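Local atomic coordinates of hydrolase, isochorismatase family (Pseudomonas putida KT2440, PDB entry 4H17), a protein that probably catalyses a hydrolytic reaction as a member of the isochorismatase family of small alpha/beta enzymes. Residues A[7-10]-A[15-18]; A[73-76]-A[80-83]; A[58-63]-A[96-101]; A[106-109]-A[113-116]; A[136-141]-A[177-182]. All coordinates share one frame; numbering follows the deposited sequence. Where two conformers were deposited one is given.

Contact 1: A[7-10]-A[15-18]; sequences TMFR and DYPP
Phe9 and Asp15 bring the backbones closest together, their CA atoms 4.6 Å apart, where the chain leaves the short helix 8-12 and turns back past its first turn. One weak hydrogen bond spans the gap, from Asp15 N to Phe9 O at 3.3 Å and well bent, with an N-H...O angle of 128°. Thr7 is the N-cap of this helix: its OG1 accepts from Arg10 N at 3.0 Å, closing the first turn. With CG beside its backbone N (chi1 -78°), Phe9 sends its ring along the returning chain. CB lies against the CA and CB of Asp15, and CE1 reaches Tyr16 CE2 at 3.8 Å; the two rings meet obliquely, their planes 74° apart. At the far end of Tyr16, its OH is hydrogen-bonded to the backbone N of Cys151, which helps to hold the ring in place beside Phe9. Cutting Phe9 back to an alanine is likely to open a gap beside the Tyr16 ring and Asp15 CB. On the outer side, Arg10 bends at chi2 and chi3 so that CD passes over the carboxylate of Asp15, 3.4 Å from OD2. NH1 remains 4.0 Å from OD2, beyond a salt bridge, and a water joins them instead, accepting from Arg10 NH1 at 2.6 Å and donating to Asp15 OD2 at 2.9 Å. The chemistry is thus divided: aromatic packing inside, near strand 189-191, and outside a solvent-mediated charge pair that probably contributes modest attraction without fixing either group rigidly.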
# COMPACT_ATOMS: atom_id res chain seq x y z
N THR A 7 -0.84 -8.83 15.23
CA THR A 7 -1.17 -8.44 13.86
C THR A 7 -2.65 -8.15 13.86
O THR A 7 -3.38 -8.71 14.68
CB THR A 7 -0.87 -9.54 12.83
OG1 THR A 7 -1.60 -10.73 13.19
CG2 THR A 7 0.62 -9.88 12.75
N MSE A 8 -3.08 -7.29 12.96
CA MSE A 8 -4.52 -7.08 12.73
C MSE A 8 -5.18 -8.41 12.43
O MSE A 8 -6.28 -8.69 12.87
CB MSE A 8 -4.74 -6.06 11.61
CG MSE A 8 -6.20 -5.62 11.51
SE MSE A 8 -6.79 -4.72 13.18
CE MSE A 8 -5.02 -3.95 13.39
N PHE A 9 -4.52 -9.27 11.65
CA PHE A 9 -5.04 -10.61 11.40
C PHE A 9 -5.39 -11.36 12.69
O PHE A 9 -6.50 -11.87 12.83
CB PHE A 9 -4.02 -11.44 10.62
CG PHE A 9 -3.94 -11.13 9.12
CD1 PHE A 9 -5.02 -11.31 8.27
CD2 PHE A 9 -2.74 -10.73 8.56
CE1 PHE A 9 -4.91 -11.04 6.92
CE2 PHE A 9 -2.60 -10.51 7.20
CZ PHE A 9 -3.72 -10.66 6.36
N ARG A 10 -4.46 -11.44 13.62
CA ARG A 10 -4.69 -12.22 14.82
C ARG A 10 -5.67 -11.53 15.75
O ARG A 10 -6.50 -12.19 16.39
CB ARG A 10 -3.36 -12.52 15.54
CG ARG A 10 -2.41 -13.37 14.67
CD ARG A 10 -2.41 -14.86 14.88
NE ARG A 10 -1.57 -15.33 15.98
CZ ARG A 10 -0.93 -16.51 15.98
NH1 ARG A 10 -0.97 -17.30 14.92
NH2 ARG A 10 -0.21 -16.88 17.03
N ASP A 15 -6.61 -14.32 10.56
CA ASP A 15 -5.38 -14.98 10.10
C ASP A 15 -5.71 -16.26 9.32
O ASP A 15 -6.54 -17.05 9.76
CB ASP A 15 -4.38 -15.22 11.26
CG ASP A 15 -5.01 -15.81 12.51
OD1 ASP A 15 -6.01 -15.27 13.02
OD2 ASP A 15 -4.46 -16.81 13.02
N TYR A 16 -5.08 -16.43 8.16
CA TYR A 16 -5.21 -17.64 7.35
C TYR A 16 -3.83 -18.28 7.26
O TYR A 16 -2.84 -17.63 7.50
CB TYR A 16 -5.78 -17.35 5.94
CG TYR A 16 -5.19 -16.15 5.17
CD1 TYR A 16 -4.00 -16.27 4.42
CD2 TYR A 16 -5.86 -14.92 5.12
CE1 TYR A 16 -3.50 -15.20 3.70
CE2 TYR A 16 -5.34 -13.86 4.38
CZ TYR A 16 -4.17 -13.99 3.67
OH TYR A 16 -3.65 -12.93 2.91
N PRO A 17 -3.77 -19.59 6.96
CA PRO A 17 -2.48 -20.22 6.74
C PRO A 17 -1.74 -19.75 5.48
O PRO A 17 -2.38 -19.32 4.53
CB PRO A 17 -2.81 -21.70 6.58
CG PRO A 17 -4.23 -21.85 6.97
CD PRO A 17 -4.89 -20.52 6.78
N PRO A 18 -0.41 -19.87 5.47
CA PRO A 18 0.29 -19.60 4.22
C PRO A 18 -0.12 -20.55 3.12
O PRO A 18 -0.55 -21.69 3.36
CB PRO A 18 1.76 -19.75 4.57
CG PRO A 18 1.79 -20.47 5.89
CD PRO A 18 0.54 -20.08 6.58
O HOH W 1 -1.64 -17.23 12.42

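Contact 2: A[73-76]-A[80-83]; sequences GTVG and DPQG. With SO4 (sulfate ion), chain E.
Val75 and Asp80 come closest, CA to CA, within the surface loop between strands 66-71 and 99-103, one end of which borders an anion site at the subunit interface. There Gly73 N donates to sulfate O3 at 2.9 Å, and His71, Arg104 and Arg14 of the second subunit also hold the ion. Farther along, the two arms meet mainly through backbone: Asp80 CA makes a CH...O contact with Thr74 O at 3.2 Å, and the Pro81 ring sets its CD against Thr74 C. Gly73 has positive phi, and any side chain on it would be directed at Pro81. The returning arm is a type I beta turn from Asp80 to Gly83, closed by Gly83 N to Asp80 O at 3.1 Å and overlaid by an Asx turn. With CG anti to its own N (chi1 -176°), the Asp80 carboxylate folds over the turn, and OD1 accepts from Gln82 N at 2.9 Å, the donor lying well above the carboxylate plane. The same oxygen is 3.4 Å from Val75 CA. An alanine here has no carboxylate to accept from Gln82 N, and the turn would probably be freer to move away from Val75. Gln82 stretches its extended chain across the Val75 methyls, its OE1 3.6 Å from CG1 and its NE2 nearer CG2, while Pro81 CG also touches Val75 CG2, at 4.1 Å.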
# COMPACT_ATOMS: atom_id res chain seq x y z
N GLY A 73 5.50 0.28 -19.81
CA GLY A 73 6.65 1.14 -20.15
C GLY A 73 6.42 2.21 -21.19
O GLY A 73 5.31 2.40 -21.75
N THR A 74 7.52 2.88 -21.49
CA THR A 74 7.53 3.97 -22.44
C THR A 74 8.66 3.71 -23.44
O THR A 74 9.76 3.47 -23.04
CB THR A 74 7.76 5.31 -21.71
OG1 THR A 74 6.74 5.53 -20.72
CG2 THR A 74 7.72 6.48 -22.63
N VAL A 75 8.34 3.78 -24.73
CA VAL A 75 9.33 3.70 -25.79
C VAL A 75 10.33 4.83 -25.57
O VAL A 75 9.98 6.02 -25.43
CB VAL A 75 8.71 3.80 -27.18
CG1 VAL A 75 9.82 3.91 -28.22
CG2 VAL A 75 7.82 2.58 -27.42
N GLY A 76 11.59 4.44 -25.53
CA GLY A 76 12.70 5.35 -25.22
C GLY A 76 12.85 5.77 -23.77
O GLY A 76 13.70 6.57 -23.44
N ASP A 80 11.40 0.53 -21.09
CA ASP A 80 11.24 0.64 -22.52
C ASP A 80 10.91 -0.72 -23.19
O ASP A 80 11.76 -1.60 -23.22
CB ASP A 80 12.55 1.16 -23.07
CG ASP A 80 12.53 1.42 -24.54
OD1 ASP A 80 11.53 1.14 -25.22
OD2 ASP A 80 13.59 1.88 -25.02
N PRO A 81 9.73 -0.84 -23.81
CA PRO A 81 9.38 -2.13 -24.37
C PRO A 81 10.08 -2.44 -25.69
O PRO A 81 10.03 -3.57 -26.14
CB PRO A 81 7.89 -2.04 -24.53
CG PRO A 81 7.64 -0.57 -24.81
CD PRO A 81 8.62 0.13 -23.92
N GLN A 82 10.75 -1.47 -26.25
CA GLN A 82 11.57 -1.67 -27.45
C GLN A 82 13.07 -1.65 -27.10
O GLN A 82 13.91 -1.56 -28.00
CB GLN A 82 11.29 -0.57 -28.45
CG GLN A 82 9.89 -0.63 -29.03
CD GLN A 82 9.57 0.39 -30.10
OE1 GLN A 82 10.41 1.17 -30.54
NE2 GLN A 82 8.30 0.40 -30.53
N GLY A 83 13.41 -1.73 -25.82
CA GLY A 83 14.81 -1.64 -25.37
C GLY A 83 15.07 -2.66 -24.30
O GLY A 83 14.18 -3.38 -23.92
S SO4 E . 5.14 2.29 -16.87
O1 SO4 E . 4.80 2.73 -15.47
O2 SO4 E . 5.20 3.55 -17.68
O3 SO4 E . 4.30 1.25 -17.36
O4 SO4 E . 6.56 1.86 -16.77

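Contact 3: A[58-63]-A[96-101]; sequences AARKSG and EGEIVI
Arg60 and Glu98 carry the whole contact, a bidentate salt bridge across backbones whose nearest CA atoms are 9.6 Å apart. The arginine grips side-on: NE donates to Glu98 OE2 at 2.7 Å, and NH2 donates to Glu98 OE1 at 2.9 Å along a nearly straight N-H...O line of 169°. Both oxygens use their syn lone pairs, and the guanidinium and carboxylate planes are only 20° apart, so the paired groups are almost coplanar. The extended arms, with CG of each beside its backbone N, cross at about a right angle. Neither end stops at this pair. Arg60 NH2 also bonds to Glu93 O, while Glu98 OE1 gathers two further bonds, with Leu95 N and His68 NE2. Three partners on OE1 fix the rotation of the carboxylate, and the surrounding donors would be expected to favour its ionised form. Behind Arg60, helix 45-61 ends in a Schellman motif, where Gly63 takes positive phi and its N bonds back to Arg60 O at 3.2 Å. The bridge therefore fastens the C-terminal turn of helix 45-61 to the residue just before strand 99-103, outermost in the sheet of this chain, passing by Ile66 at the start of the intervening strand 66-71.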
# COMPACT_ATOMS: atom_id res chain seq x y z
N ALA A 58 9.80 -24.80 -9.24
CA ALA A 58 8.86 -25.58 -8.43
C ALA A 58 7.44 -25.55 -8.96
O ALA A 58 6.78 -26.57 -9.00
CB ALA A 58 8.90 -25.16 -6.97
N ALA A 59 6.97 -24.38 -9.36
CA ALA A 59 5.67 -24.26 -9.97
C ALA A 59 5.54 -25.04 -11.27
O ALA A 59 4.50 -25.65 -11.53
CB ALA A 59 5.35 -22.79 -10.22
N ARG A 60 6.57 -25.02 -12.10
CA ARG A 60 6.56 -25.73 -13.36
C ARG A 60 6.59 -27.24 -13.13
O ARG A 60 5.86 -27.97 -13.77
CB ARG A 60 7.69 -25.25 -14.25
CG ARG A 60 7.44 -23.82 -14.74
CD ARG A 60 8.67 -23.20 -15.33
NE ARG A 60 8.38 -21.92 -15.95
CZ ARG A 60 9.28 -21.03 -16.36
NH1 ARG A 60 10.59 -21.26 -16.25
NH2 ARG A 60 8.88 -19.88 -16.88
N LYS A 61 7.38 -27.66 -12.16
CA LYS A 61 7.50 -29.10 -11.88
C LYS A 61 6.14 -29.66 -11.42
O LYS A 61 5.83 -30.83 -11.69
CB LYS A 61 8.61 -29.37 -10.87
CG LYS A 61 10.02 -29.29 -11.45
CD LYS A 61 11.07 -29.24 -10.34
CE LYS A 61 12.51 -29.33 -10.83
NZ LYS A 61 13.14 -30.67 -10.69
N SER A 62 5.38 -28.82 -10.72
CA SER A 62 4.12 -29.14 -10.07
C SER A 62 2.91 -28.82 -10.94
O SER A 62 1.79 -29.10 -10.54
CB SER A 62 4.02 -28.32 -8.77
OG SER A 62 4.85 -28.85 -7.76
N GLY A 63 3.13 -28.24 -12.11
CA GLY A 63 2.02 -27.88 -13.02
C GLY A 63 1.08 -26.79 -12.56
O GLY A 63 -0.12 -26.81 -12.88
N GLU A 96 5.74 -21.43 -22.74
CA GLU A 96 4.44 -21.67 -23.37
C GLU A 96 3.43 -22.18 -22.35
O GLU A 96 3.75 -23.06 -21.59
CB GLU A 96 4.58 -22.70 -24.50
CG GLU A 96 3.32 -22.91 -25.32
CD GLU A 96 3.55 -23.84 -26.50
OE1 GLU A 96 4.28 -23.42 -27.42
OE2 GLU A 96 3.04 -24.98 -26.47
N GLY A 97 2.22 -21.62 -22.36
CA GLY A 97 1.16 -22.00 -21.42
C GLY A 97 1.04 -21.09 -20.21
O GLY A 97 0.06 -21.19 -19.43
N GLU A 98 2.04 -20.24 -20.00
CA GLU A 98 2.04 -19.32 -18.90
C GLU A 98 1.41 -18.01 -19.29
O GLU A 98 1.43 -17.62 -20.43
CB GLU A 98 3.43 -19.15 -18.35
CG GLU A 98 3.99 -20.49 -17.86
CD GLU A 98 5.42 -20.46 -17.40
OE1 GLU A 98 6.08 -19.38 -17.48
OE2 GLU A 98 5.90 -21.53 -16.98
N ILE A 99 0.78 -17.39 -18.32
CA ILE A 99 0.04 -16.14 -18.56
C ILE A 99 1.00 -14.94 -18.43
O ILE A 99 1.83 -14.89 -17.52
CB ILE A 99 -1.09 -16.04 -17.54
CG1 ILE A 99 -2.09 -17.15 -17.81
CG2 ILE A 99 -1.69 -14.67 -17.48
CD1 ILE A 99 -2.87 -17.55 -16.61
N VAL A 100 0.85 -13.96 -19.33
CA VAL A 100 1.72 -12.77 -19.32
C VAL A 100 0.87 -11.54 -19.56
O VAL A 100 0.15 -11.47 -20.55
CB VAL A 100 2.84 -12.86 -20.39
CG1 VAL A 100 3.84 -11.72 -20.23
CG2 VAL A 100 3.62 -14.15 -20.30
N ILE A 101 0.96 -10.60 -18.64
CA ILE A 101 0.26 -9.35 -18.80
C ILE A 101 1.14 -8.14 -18.69
O ILE A 101 2.24 -8.14 -18.07
CB ILE A 101 -0.90 -9.24 -17.80
CG1 ILE A 101 -0.40 -9.33 -16.36
CG2 ILE A 101 -1.96 -10.32 -18.08
CD1 ILE A 101 -1.47 -8.99 -15.36

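Contact 4: A[106-109]-A[113-116]; sequences PNAF and KLHE. With SO4 (sulfate ion), chain D.
Phe109 and Leu114 form the centre of this contact, a CH-pi packing at the point where the loop after strand 99-103 enters helix 114-121. Leu114 has CG anti to its backbone N (chi1 177°), which directs the isobutyl group back over the preceding loop and sets CD2 3.8 Å above the middle of the Phe109 ring, only 6° off the ring normal. Phe109 in turn keeps CG beside its own backbone N (chi1 -67°), which lays one ring face under that methyl and brings the ring edge to the helix start. The same methyl touches Ala108 CB at 4.0 Å, so one branch fills the angle between the ring and the loop. At the ring edge, Phe109 CD2 meets the backbone of the first helical turn, with His115 N 3.6 Å away. A water completes the polar side, donating to Phe109 O at 2.8 Å and accepting from His115 N at 3.0 Å, which supplies a partner to an N-H of the first turn. The loop itself is shaped by Asn107, whose OD1 accepts from Phe109 N at 2.9 Å in an Asx turn, the donor standing above the carbonyl plane. This orientation leaves ND2 to donate to sulfate O2 at 2.9 Å, in a dimer-interface site shared with Arg143 of both subunits. The contact thus wedges the start of helix 114-121 between helix 133-146, which carries Arg143, with Tyr147 just after its end stacked on His115, and strand 66-71, where Val69 touches Ala108 and Ile67 touches Leu114.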
# COMPACT_ATOMS: atom_id res chain seq x y z
N PRO A 106 0.67 0.70 -10.68
CA PRO A 106 1.20 -0.22 -9.64
C PRO A 106 0.24 -1.36 -9.29
O PRO A 106 0.68 -2.47 -9.11
CB PRO A 106 1.47 0.71 -8.45
CG PRO A 106 1.75 2.04 -9.07
CD PRO A 106 0.82 2.11 -10.28
N ASN A 107 -1.05 -1.07 -9.27
CA ASN A 107 -2.10 -2.06 -9.15
C ASN A 107 -2.20 -2.89 -10.45
O ASN A 107 -2.72 -2.43 -11.45
CB ASN A 107 -3.43 -1.35 -8.89
CG ASN A 107 -4.62 -2.26 -8.94
OD1 ASN A 107 -4.47 -3.51 -8.97
ND2 ASN A 107 -5.79 -1.69 -9.01
N ALA A 108 -1.76 -4.16 -10.37
CA ALA A 108 -1.74 -5.01 -11.54
C ALA A 108 -3.11 -5.47 -12.04
O ALA A 108 -3.20 -6.05 -13.13
CB ALA A 108 -0.83 -6.22 -11.35
N PHE A 109 -4.17 -5.22 -11.26
CA PHE A 109 -5.56 -5.46 -11.73
C PHE A 109 -6.09 -4.42 -12.71
O PHE A 109 -6.97 -4.73 -13.53
CB PHE A 109 -6.50 -5.57 -10.54
CG PHE A 109 -6.25 -6.78 -9.67
CD1 PHE A 109 -5.37 -6.69 -8.61
CD2 PHE A 109 -6.90 -7.98 -9.90
CE1 PHE A 109 -5.15 -7.76 -7.79
CE2 PHE A 109 -6.63 -9.09 -9.11
CZ PHE A 109 -5.79 -8.96 -8.03
N LYS A 113 -7.53 -7.25 -16.75
CA LYS A 113 -8.30 -8.50 -16.62
C LYS A 113 -7.63 -9.57 -15.73
O LYS A 113 -7.98 -10.78 -15.78
CB LYS A 113 -8.65 -9.08 -17.99
CG LYS A 113 -9.74 -8.27 -18.67
CD LYS A 113 -10.19 -8.85 -20.00
CE LYS A 113 -11.52 -8.24 -20.43
NZ LYS A 113 -11.49 -6.75 -20.47
N LEU A 114 -6.66 -9.14 -14.91
CA LEU A 114 -6.08 -10.05 -13.93
C LEU A 114 -7.15 -10.68 -13.05
O LEU A 114 -7.07 -11.89 -12.76
CB LEU A 114 -5.02 -9.33 -13.08
CG LEU A 114 -4.37 -10.15 -11.96
CD1 LEU A 114 -3.69 -11.42 -12.44
CD2 LEU A 114 -3.37 -9.29 -11.15
N HIS A 115 -8.17 -9.93 -12.68
CA HIS A 115 -9.25 -10.51 -11.87
C HIS A 115 -9.97 -11.69 -12.58
O HIS A 115 -10.07 -12.79 -12.02
CB HIS A 115 -10.23 -9.44 -11.44
CG HIS A 115 -11.19 -9.94 -10.41
ND1 HIS A 115 -12.48 -9.47 -10.31
CD2 HIS A 115 -11.04 -10.87 -9.46
CE1 HIS A 115 -13.09 -10.11 -9.32
NE2 HIS A 115 -12.24 -10.97 -8.78
N GLU A 116 -10.37 -11.48 -13.83
CA GLU A 116 -11.06 -12.48 -14.64
C GLU A 116 -10.17 -13.70 -14.77
O GLU A 116 -10.64 -14.84 -14.64
CB GLU A 116 -11.35 -11.87 -16.04
CG GLU A 116 -12.08 -12.71 -17.09
CD GLU A 116 -12.44 -11.90 -18.35
OE1 GLU A 116 -12.20 -10.67 -18.38
OE2 GLU A 116 -12.98 -12.49 -19.30
S SO4 D . -9.30 -2.56 -10.54
O1 SO4 D . -8.94 -1.20 -10.97
O2 SO4 D . -8.33 -2.93 -9.52
O3 SO4 D . -9.18 -3.46 -11.69
O4 SO4 D . -10.69 -2.56 -9.96
O HOH W 2 -8.48 -7.02 -13.16

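Contact 5: A[136-141]-A[177-182]; sequences SVSTTV and QCEMAV. With SO4 (sulfate ion), chain C.
Ser138 holds OG anti to its backbone N (chi1 -179°), and Glu179 swings its chain out at chi1 -154° before bending at chi2 (70°), which brings OE2 up to the Ser138 hydroxyl. The resulting hydrogen bond, Ser138 OG donating to Glu179 OE2 at 2.8 Å, is the direct link between these two turns, whose nearest CA atoms are 7.7 Å apart. The hydroxyl approaches OE2 on the anti side, slightly out of the carboxylate plane. Arg142 completes the group: it forms a salt bridge with OE2 and bonds through NE to Ser138 OG, tying both partners together. Across the dimer interface, Glu179 OE1 lies close to Glu179 OE1 of the second subunit; such crowding of like charges may raise the affinity of the pair for a proton, which the nearby arginines would oppose. Two residues earlier, Ser136 belongs to a buried anion site. Its N donates to sulfate O2 at 2.9 Å and its OG to O1 at 2.6 Å. Lys103 bonds to Ser136 OG and Asp30 more weakly; the three probably correspond to the Asp-Lys-Cys catalytic triad of isochorismatase-like hydrolases, with serine at the usual cysteine position, and the sulfate probably marks the active-site pocket. Ser136 O accepts twice from Thr140, from N at 3.0 Å and OG1 at 2.8 Å. The Ser138-Glu179 bond thus joins helices 133-146 and 172-186, both of which pack on strand 150-159 at Leu153, through Val137 and Met180, with the second subunit beyond.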
# COMPACT_ATOMS: atom_id res chain seq x y z
N SER A 136 4.61 -1.67 -6.82
CA SER A 136 3.67 -2.59 -7.52
C SER A 136 3.27 -3.83 -6.69
O SER A 136 2.13 -4.28 -6.76
CB SER A 136 4.18 -3.07 -8.90
OG SER A 136 4.09 -2.04 -9.88
N VAL A 137 4.17 -4.34 -5.87
CA VAL A 137 3.89 -5.56 -5.11
C VAL A 137 2.88 -5.24 -4.00
O VAL A 137 1.79 -5.81 -3.96
CB VAL A 137 5.17 -6.18 -4.54
CG1 VAL A 137 4.84 -7.36 -3.66
CG2 VAL A 137 6.12 -6.66 -5.64
N SER A 138 3.25 -4.26 -3.16
CA SER A 138 2.38 -3.80 -2.08
C SER A 138 1.00 -3.43 -2.61
O SER A 138 -0.05 -3.87 -2.06
CB SER A 138 3.01 -2.61 -1.35
OG SER A 138 2.14 -2.23 -0.30
N THR A 139 0.96 -2.68 -3.71
CA THR A 139 -0.32 -2.21 -4.25
C THR A 139 -1.16 -3.38 -4.75
O THR A 139 -2.36 -3.46 -4.45
CB THR A 139 -0.13 -1.21 -5.34
OG1 THR A 139 0.70 -0.16 -4.88
CG2 THR A 139 -1.47 -0.67 -5.81
N THR A 140 -0.53 -4.31 -5.47
CA THR A 140 -1.26 -5.44 -6.04
C THR A 140 -1.79 -6.40 -4.95
O THR A 140 -2.91 -6.82 -5.02
CB THR A 140 -0.40 -6.15 -7.11
OG1 THR A 140 -0.15 -5.20 -8.17
CG2 THR A 140 -1.12 -7.36 -7.63
N VAL A 141 -0.98 -6.60 -3.91
CA VAL A 141 -1.37 -7.47 -2.81
C VAL A 141 -2.54 -6.82 -2.10
O VAL A 141 -3.50 -7.48 -1.74
CB VAL A 141 -0.18 -7.70 -1.87
CG1 VAL A 141 -0.59 -8.34 -0.54
CG2 VAL A 141 0.85 -8.59 -2.56
N GLN A 177 11.99 -4.36 4.99
CA GLN A 177 11.58 -4.94 6.28
C GLN A 177 10.32 -4.27 6.78
O GLN A 177 9.42 -4.94 7.23
CB GLN A 177 12.68 -4.82 7.34
N CYS A 178 10.26 -2.94 6.69
CA CYS A 178 9.05 -2.26 7.11
C CYS A 178 7.86 -2.69 6.27
O CYS A 178 6.78 -2.99 6.80
CB CYS A 178 9.27 -0.73 7.10
SG CYS A 178 10.41 -0.12 8.40
N GLU A 179 8.02 -2.78 4.95
CA GLU A 179 6.89 -3.19 4.13
C GLU A 179 6.48 -4.63 4.36
O GLU A 179 5.31 -4.92 4.31
CB GLU A 179 7.06 -2.88 2.66
CG GLU A 179 5.67 -2.72 1.95
CD GLU A 179 4.83 -1.46 2.31
OE1 GLU A 179 5.32 -0.56 3.03
OE2 GLU A 179 3.64 -1.36 1.87
N MSE A 180 7.44 -5.50 4.71
CA MSE A 180 7.12 -6.89 5.02
C MSE A 180 6.34 -6.94 6.32
O MSE A 180 5.36 -7.67 6.41
CB MSE A 180 8.33 -7.85 5.09
CG MSE A 180 9.10 -8.15 3.79
SE MSE A 180 7.92 -8.59 2.30
CE MSE A 180 7.83 -6.85 1.45
N ALA A 181 6.70 -6.11 7.29
CA ALA A 181 5.96 -6.02 8.55
C ALA A 181 4.52 -5.52 8.32
O ALA A 181 3.56 -6.04 8.91
CB ALA A 181 6.70 -5.15 9.56
N VAL A 182 4.41 -4.50 7.47
CA VAL A 182 3.12 -3.89 7.08
C VAL A 182 2.21 -4.92 6.37
O VAL A 182 1.04 -5.09 6.71
CB VAL A 182 3.38 -2.64 6.20
CG1 VAL A 182 2.16 -2.23 5.37
CG2 VAL A 182 3.91 -1.50 7.05
S SO4 C . 7.22 -0.49 -9.47
O1 SO4 C . 6.38 -1.09 -10.52
O2 SO4 C . 7.08 -1.19 -8.22
O3 SO4 C . 6.74 0.89 -9.26
O4 SO4 C . 8.63 -0.35 -9.89

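In the fold
From the N terminus, contact 1 closes a short turn at helix 8-12 before the first sheet strand, 24-29, begins. Contact 3 then spans the chain from the end of helix 45-61 to strand 99-103, and contact 2, a small turn of its own, falls within that span. Contact 4 follows, coupling the next loop to helix 114-121; Ile101 packs on Ala108 and Leu114, so contacts 3 and 4 touch. Contact 5 joins helices 133-146 and 172-186 and meets contact 4 where Ser136, Thr139 and Thr140 touch Pro106 to Ala108. No contacts cross in sequence. Contacts 1 and 2, centres about 40 Å apart, lie on opposite sides of the chain's centre.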